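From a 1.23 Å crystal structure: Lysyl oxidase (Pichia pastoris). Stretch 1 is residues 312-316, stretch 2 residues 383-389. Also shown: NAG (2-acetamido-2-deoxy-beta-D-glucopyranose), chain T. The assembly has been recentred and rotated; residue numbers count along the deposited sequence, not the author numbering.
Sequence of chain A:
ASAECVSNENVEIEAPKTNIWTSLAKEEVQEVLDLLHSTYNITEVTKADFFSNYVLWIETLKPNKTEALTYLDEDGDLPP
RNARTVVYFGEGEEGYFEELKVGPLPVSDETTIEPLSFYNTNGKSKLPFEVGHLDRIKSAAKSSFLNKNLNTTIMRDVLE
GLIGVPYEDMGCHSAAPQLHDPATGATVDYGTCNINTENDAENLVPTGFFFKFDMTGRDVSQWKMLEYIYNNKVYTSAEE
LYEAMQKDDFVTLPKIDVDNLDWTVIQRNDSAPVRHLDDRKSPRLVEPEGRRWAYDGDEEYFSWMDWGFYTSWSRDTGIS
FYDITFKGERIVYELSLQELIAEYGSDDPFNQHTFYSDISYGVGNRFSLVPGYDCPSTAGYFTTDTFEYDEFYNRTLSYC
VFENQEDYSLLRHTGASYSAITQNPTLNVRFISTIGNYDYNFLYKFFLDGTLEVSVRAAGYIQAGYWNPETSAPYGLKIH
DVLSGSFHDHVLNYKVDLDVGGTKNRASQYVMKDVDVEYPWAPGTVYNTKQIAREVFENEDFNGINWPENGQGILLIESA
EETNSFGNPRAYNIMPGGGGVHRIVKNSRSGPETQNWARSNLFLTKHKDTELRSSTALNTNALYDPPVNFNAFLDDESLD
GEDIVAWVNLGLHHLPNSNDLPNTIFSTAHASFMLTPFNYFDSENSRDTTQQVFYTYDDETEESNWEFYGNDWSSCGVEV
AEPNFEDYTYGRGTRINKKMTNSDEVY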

ATOM      1  N   SER A 312      24.299  -9.407   2.755  1.00 14.36           N
ATOM      2  CA  SER A 312      24.936 -10.042   3.888  1.00 15.08           C
ATOM      3  C   SER A 312      23.869 -10.705   4.718  1.00 15.03           C
ATOM      4  O   SER A 312      22.723 -10.279   4.712  1.00 15.86           O
ATOM      5  CB  SER A 312      25.701  -8.997   4.721  1.00 23.76           C
ATOM      6  OG  SER A 312      26.339  -9.629   5.810  1.00 26.46           O
ATOM      7  N   TRP A 313      24.265 -11.726   5.476  1.00 15.61           N
ATOM      8  CA  TRP A 313      23.328 -12.504   6.289  1.00 14.82           C
ATOM      9  C   TRP A 313      23.839 -12.665   7.703  1.00 15.32           C
ATOM     10  O   TRP A 313      25.014 -13.018   7.913  1.00 16.06           O
ATOM     11  CB  TRP A 313      23.168 -13.897   5.654  1.00 15.28           C
ATOM     12  CG  TRP A 313      22.051 -14.671   6.272  1.00 15.40           C
ATOM     13  CD1 TRP A 313      22.122 -15.512   7.363  1.00 16.61           C
ATOM     14  CD2 TRP A 313      20.695 -14.702   5.829  1.00 15.17           C
ATOM     15  NE1 TRP A 313      20.881 -16.045   7.622  1.00 16.68           N
ATOM     16  CE2 TRP A 313      19.989 -15.558   6.697  1.00 16.79           C
ATOM     17  CE3 TRP A 313      19.998 -14.098   4.766  1.00 16.64           C
ATOM     18  CZ2 TRP A 313      18.639 -15.833   6.532  1.00 17.21           C
ATOM     19  CZ3 TRP A 313      18.648 -14.393   4.595  1.00 18.25           C
ATOM     20  CH2 TRP A 313      17.984 -15.235   5.482  1.00 18.77           C
ATOM     21  N   SER A 314      22.957 -12.449   8.675  1.00 14.86           N
ATOM     22  CA  SER A 314      23.263 -12.706  10.079  1.00 15.38           C
ATOM     23  C   SER A 314      22.223 -13.584  10.729  1.00 14.26           C
ATOM     24  O   SER A 314      21.058 -13.609  10.324  1.00 14.68           O
ATOM     25  CB  SER A 314      23.371 -11.406  10.864  1.00 16.35           C
ATOM     26  OG  SER A 314      22.091 -10.811  11.089  1.00 16.20           O
ATOM     27  N   ARG A 315      22.668 -14.305  11.756  1.00 14.50           N
ATOM     28  CA  ARG A 315      21.774 -15.095  12.576  1.00 15.42           C
ATOM     29  C   ARG A 315      20.700 -14.225  13.236  1.00 14.23           C
ATOM     30  O   ARG A 315      19.515 -14.593  13.270  1.00 15.47           O
ATOM     31  CB  ARG A 315      22.611 -15.845  13.615  1.00 16.21           C
ATOM     32  CG  ARG A 315      21.827 -16.542  14.679  1.00 16.97           C
ATOM     33  CD  ARG A 315      21.840 -15.755  16.029  1.00 19.11           C
ATOM     34  NE  ARG A 315      20.991 -16.392  17.024  1.00 19.24           N
ATOM     35  CZ  ARG A 315      20.151 -15.786  17.802  1.00 17.37           C
ATOM     36  NH1 ARG A 315      20.033 -14.462  17.797  1.00 16.49           N
ATOM     37  NH2 ARG A 315      19.427 -16.497  18.641  1.00 18.78           N
ATOM     38  N   ASP A 316      21.085 -13.056  13.728  1.00 14.05           N
ATOM     39  CA  ASP A 316      20.129 -12.222  14.444  1.00 13.98           C
ATOM     40  C   ASP A 316      18.990 -11.732  13.539  1.00 14.19           C
ATOM     41  O   ASP A 316      17.825 -11.798  13.935  1.00 13.95           O
ATOM     42  CB  ASP A 316      20.788 -10.980  15.032  1.00 14.26           C
ATOM     43  CG  ASP A 316      21.707 -11.251  16.215  1.00 15.66           C
ATOM     44  OD1 ASP A 316      21.757 -12.397  16.748  1.00 15.34           O
ATOM     45  OD2 ASP A 316      22.447 -10.320  16.630  1.00 16.36           O
ATOM     46  N   THR A 383      22.346 -19.394  -0.916  1.00 17.42           N
ATOM     47  CA  THR A 383      22.708 -20.092   0.298  1.00 17.40           C
ATOM     48  C   THR A 383      23.434 -19.121   1.220  1.00 18.46           C
ATOM     49  O   THR A 383      24.326 -18.364   0.781  1.00 18.98           O
ATOM     50  CB  THR A 383      23.648 -21.254  -0.073  1.00 19.15           C
ATOM     51  OG1 THR A 383      22.955 -22.179  -0.917  1.00 21.24           O
ATOM     52  CG2 THR A 383      24.059 -22.028   1.163  1.00 21.08           C
ATOM     53  N   THR A 384      23.073 -19.169   2.499  1.00 16.93           N
ATOM     54  CA  THR A 384      23.724 -18.400   3.542  1.00 16.15           C
ATOM     55  C   THR A 384      24.095 -19.326   4.697  1.00 16.90           C
ATOM     56  O   THR A 384      23.761 -20.490   4.672  1.00 20.03           O
ATOM     57  CB  THR A 384      22.821 -17.264   4.057  1.00 18.21           C
ATOM     58  OG1 THR A 384      21.624 -17.832   4.612  1.00 18.29           O
ATOM     59  CG2 THR A 384      22.420 -16.342   2.913  1.00 17.83           C
ATOM     60  N   ASP A 385      24.726 -18.777   5.726  1.00 16.88           N
ATOM     61  CA  ASP A 385      25.161 -19.612   6.842  1.00 17.08           C
ATOM     62  C   ASP A 385      25.164 -18.857   8.133  1.00 17.22           C
ATOM     63  O   ASP A 385      25.133 -17.608   8.150  1.00 18.27           O
ATOM     64  CB  ASP A 385      26.546 -20.217   6.542  1.00 19.43           C
ATOM     65  CG  ASP A 385      27.507 -19.197   6.031  1.00 17.97           C
ATOM     66  OD1 ASP A 385      27.864 -18.253   6.793  1.00 18.71           O
ATOM     67  OD2 ASP A 385      27.944 -19.269   4.856  1.00 21.67           O
ATOM     68  N   THR A 386      25.110 -19.618   9.225  1.00 17.73           N
ATOM     69  CA  THR A 386      25.235 -19.096  10.573  1.00 17.43           C
ATOM     70  C   THR A 386      26.066 -20.098  11.378  1.00 17.30           C
ATOM     71  O   THR A 386      26.309 -21.226  10.948  1.00 19.54           O
ATOM     72  CB  THR A 386      23.861 -18.937  11.263  1.00 18.19           C
ATOM     73  OG1 THR A 386      23.185 -20.200  11.221  1.00 19.12           O
ATOM     74  CG2 THR A 386      22.972 -17.909  10.547  1.00 18.73           C
ATOM     75  N   PHE A 387      26.422 -19.696  12.583  1.00 18.30           N
ATOM     76  CA  PHE A 387      27.072 -20.570  13.565  1.00 18.05           C
ATOM     77  C   PHE A 387      26.395 -20.428  14.912  1.00 18.69           C
ATOM     78  O   PHE A 387      26.236 -19.314  15.413  1.00 19.67           O
ATOM     79  CB  PHE A 387      28.575 -20.243  13.706  1.00 20.22           C
ATOM     80  CG  PHE A 387      29.258 -21.062  14.769  1.00 19.01           C
ATOM     81  CD1 PHE A 387      29.348 -20.614  16.066  1.00 20.84           C
ATOM     82  CD2 PHE A 387      29.727 -22.328  14.463  1.00 20.13           C
ATOM     83  CE1 PHE A 387      29.949 -21.404  17.040  1.00 23.90           C
ATOM     84  CE2 PHE A 387      30.331 -23.111  15.415  1.00 22.47           C
ATOM     85  CZ  PHE A 387      30.431 -22.652  16.705  1.00 24.91           C
ATOM     86  N   GLU A 388      25.975 -21.532  15.501  1.00 17.76           N
ATOM     87  CA  GLU A 388      25.452 -21.485  16.886  1.00 18.23           C
ATOM     88  C   GLU A 388      25.823 -22.762  17.609  1.00 20.52           C
ATOM     89  O   GLU A 388      25.670 -23.843  17.068  1.00 20.02           O
ATOM     90  CB  GLU A 388      23.938 -21.325  16.938  1.00 19.67           C
ATOM     91  CG  GLU A 388      23.406 -20.152  16.154  1.00 22.03           C
ATOM     92  CD  GLU A 388      21.955 -19.876  16.461  1.00 24.43           C
ATOM     93  OE1 GLU A 388      21.671 -19.174  17.496  1.00 23.57           O
ATOM     94  OE2 GLU A 388      21.099 -20.322  15.650  1.00 20.62           O
ATOM     95  N   TYR A 389      26.290 -22.631  18.845  1.00 20.71           N
ATOM     96  CA  TYR A 389      26.434 -23.772  19.760  1.00 22.50           C
ATOM     97  C   TYR A 389      27.126 -24.939  19.079  1.00 26.25           C
ATOM     98  O   TYR A 389      26.562 -26.050  18.946  1.00 25.83           O
ATOM     99  CB  TYR A 389      25.080 -24.259  20.242  1.00 27.36           C
ATOM    100  CG  TYR A 389      24.188 -23.254  20.905  1.00 23.14           C
ATOM    101  CD1 TYR A 389      24.416 -22.838  22.216  1.00 28.38           C
ATOM    102  CD2 TYR A 389      23.065 -22.776  20.254  1.00 24.79           C
ATOM    103  CE1 TYR A 389      23.559 -21.944  22.833  1.00 29.55           C
ATOM    104  CE2 TYR A 389      22.212 -21.888  20.852  1.00 25.98           C
ATOM    105  CZ  TYR A 389      22.456 -21.469  22.136  1.00 28.86           C
ATOM    106  OH  TYR A 389      21.583 -20.595  22.717  1.00 34.99           O
TER
HETATM  107  C1  NAG T 818      26.770 -24.657   1.579  1.00 42.03           C
HETATM  108  C2  NAG T 818      28.067 -25.477   1.413  1.00 37.95           C
HETATM  109  C3  NAG T 818      28.720 -25.215   0.061  1.00 36.36           C
HETATM  110  C4  NAG T 818      27.712 -25.478  -1.050  1.00 40.83           C
HETATM  111  C5  NAG T 818      26.406 -24.708  -0.771  1.00 38.01           C
HETATM  112  C6  NAG T 818      25.335 -25.044  -1.814  1.00 55.00           C
HETATM  113  C7  NAG T 818      29.442 -26.212   3.276  1.00 66.39           C
HETATM  114  C8  NAG T 818      30.814 -26.031   3.853  1.00 81.12           C
HETATM  115  N2  NAG T 818      29.018 -25.229   2.481  1.00 41.45           N
HETATM  116  O3  NAG T 818      29.847 -26.051  -0.139  1.00 43.09           O
HETATM  117  O4  NAG T 818      28.285 -25.132  -2.297  1.00 75.83           O
HETATM  118  O5  NAG T 818      25.923 -25.057   0.512  1.00 48.88           O
HETATM  119  O6  NAG T 818      24.908 -26.378  -1.619  1.00 57.62           O
HETATM  120  O7  NAG T 818      28.780 -27.219   3.541  1.00 63.01           O
HETATM  121  O   HOH W   1      25.849 -15.224   9.409  1.00 17.70           O
HETATM  122  O   HOH W   2      19.344 -19.383  18.641  1.00 26.48           O

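Residues 312-314 and 383-388 are strands that run in roughly the same direction, 33° apart. Their axes approach to 6.9 Å. The CA atoms of Trp313 and Thr384 lie 6.5 Å apart, and those of Arg315 and Thr386 5.7 Å. No direct backbone hydrogen bond joins the two stretches. Instead, water 1 bridges their backbones, donating to Trp313 O and to Asp385 O, at 2.8 Å from each.

Side chains alternate along both stretches as far as Arg315 and Glu388. Trp313 and Arg315 point toward the second stretch, and Thr384, Thr386 and Glu388 point toward the first. Ser312, Ser314, Asp385 and Phe387 point away. The contact buries 299 Å² in total, and Trp313 and Arg315 give the largest shares.

Trp313, with chi1 in t, offers an indole face to Thr384. Thr384 CB sits 3.7 Å from the centroid of the five-membered ring, 21° off the normal, in a CH-pi contact. Thr384 OG1 lies over the same ring system, 3.5 Å from Trp313 CD2, and is hydrogen-bonded elsewhere in the structure. A small beta-branched residue can thus lie close against the flat ring.

Thr386 CG2 packs at the edge of the indole, 4.0 Å from Trp313 NE1. The same methyl is 3.7 Å from Arg315 CB, so it sits between the two side chains.

The polar link is at Arg315 and Glu388. Arg315 NE donates to Glu388 OE1 at 2.9 Å with an angle of 164°, forming a salt bridge at the guanidinium edge. Water 2 reinforces it, accepting from Arg315 NH2 at 2.9 Å and donating to Glu388 OE1 at 2.6 Å. Arg315 NH1 also forms a salt bridge with Asp316 OD1, at 2.9 Å. The buried arginine charge is therefore met by two carboxylates.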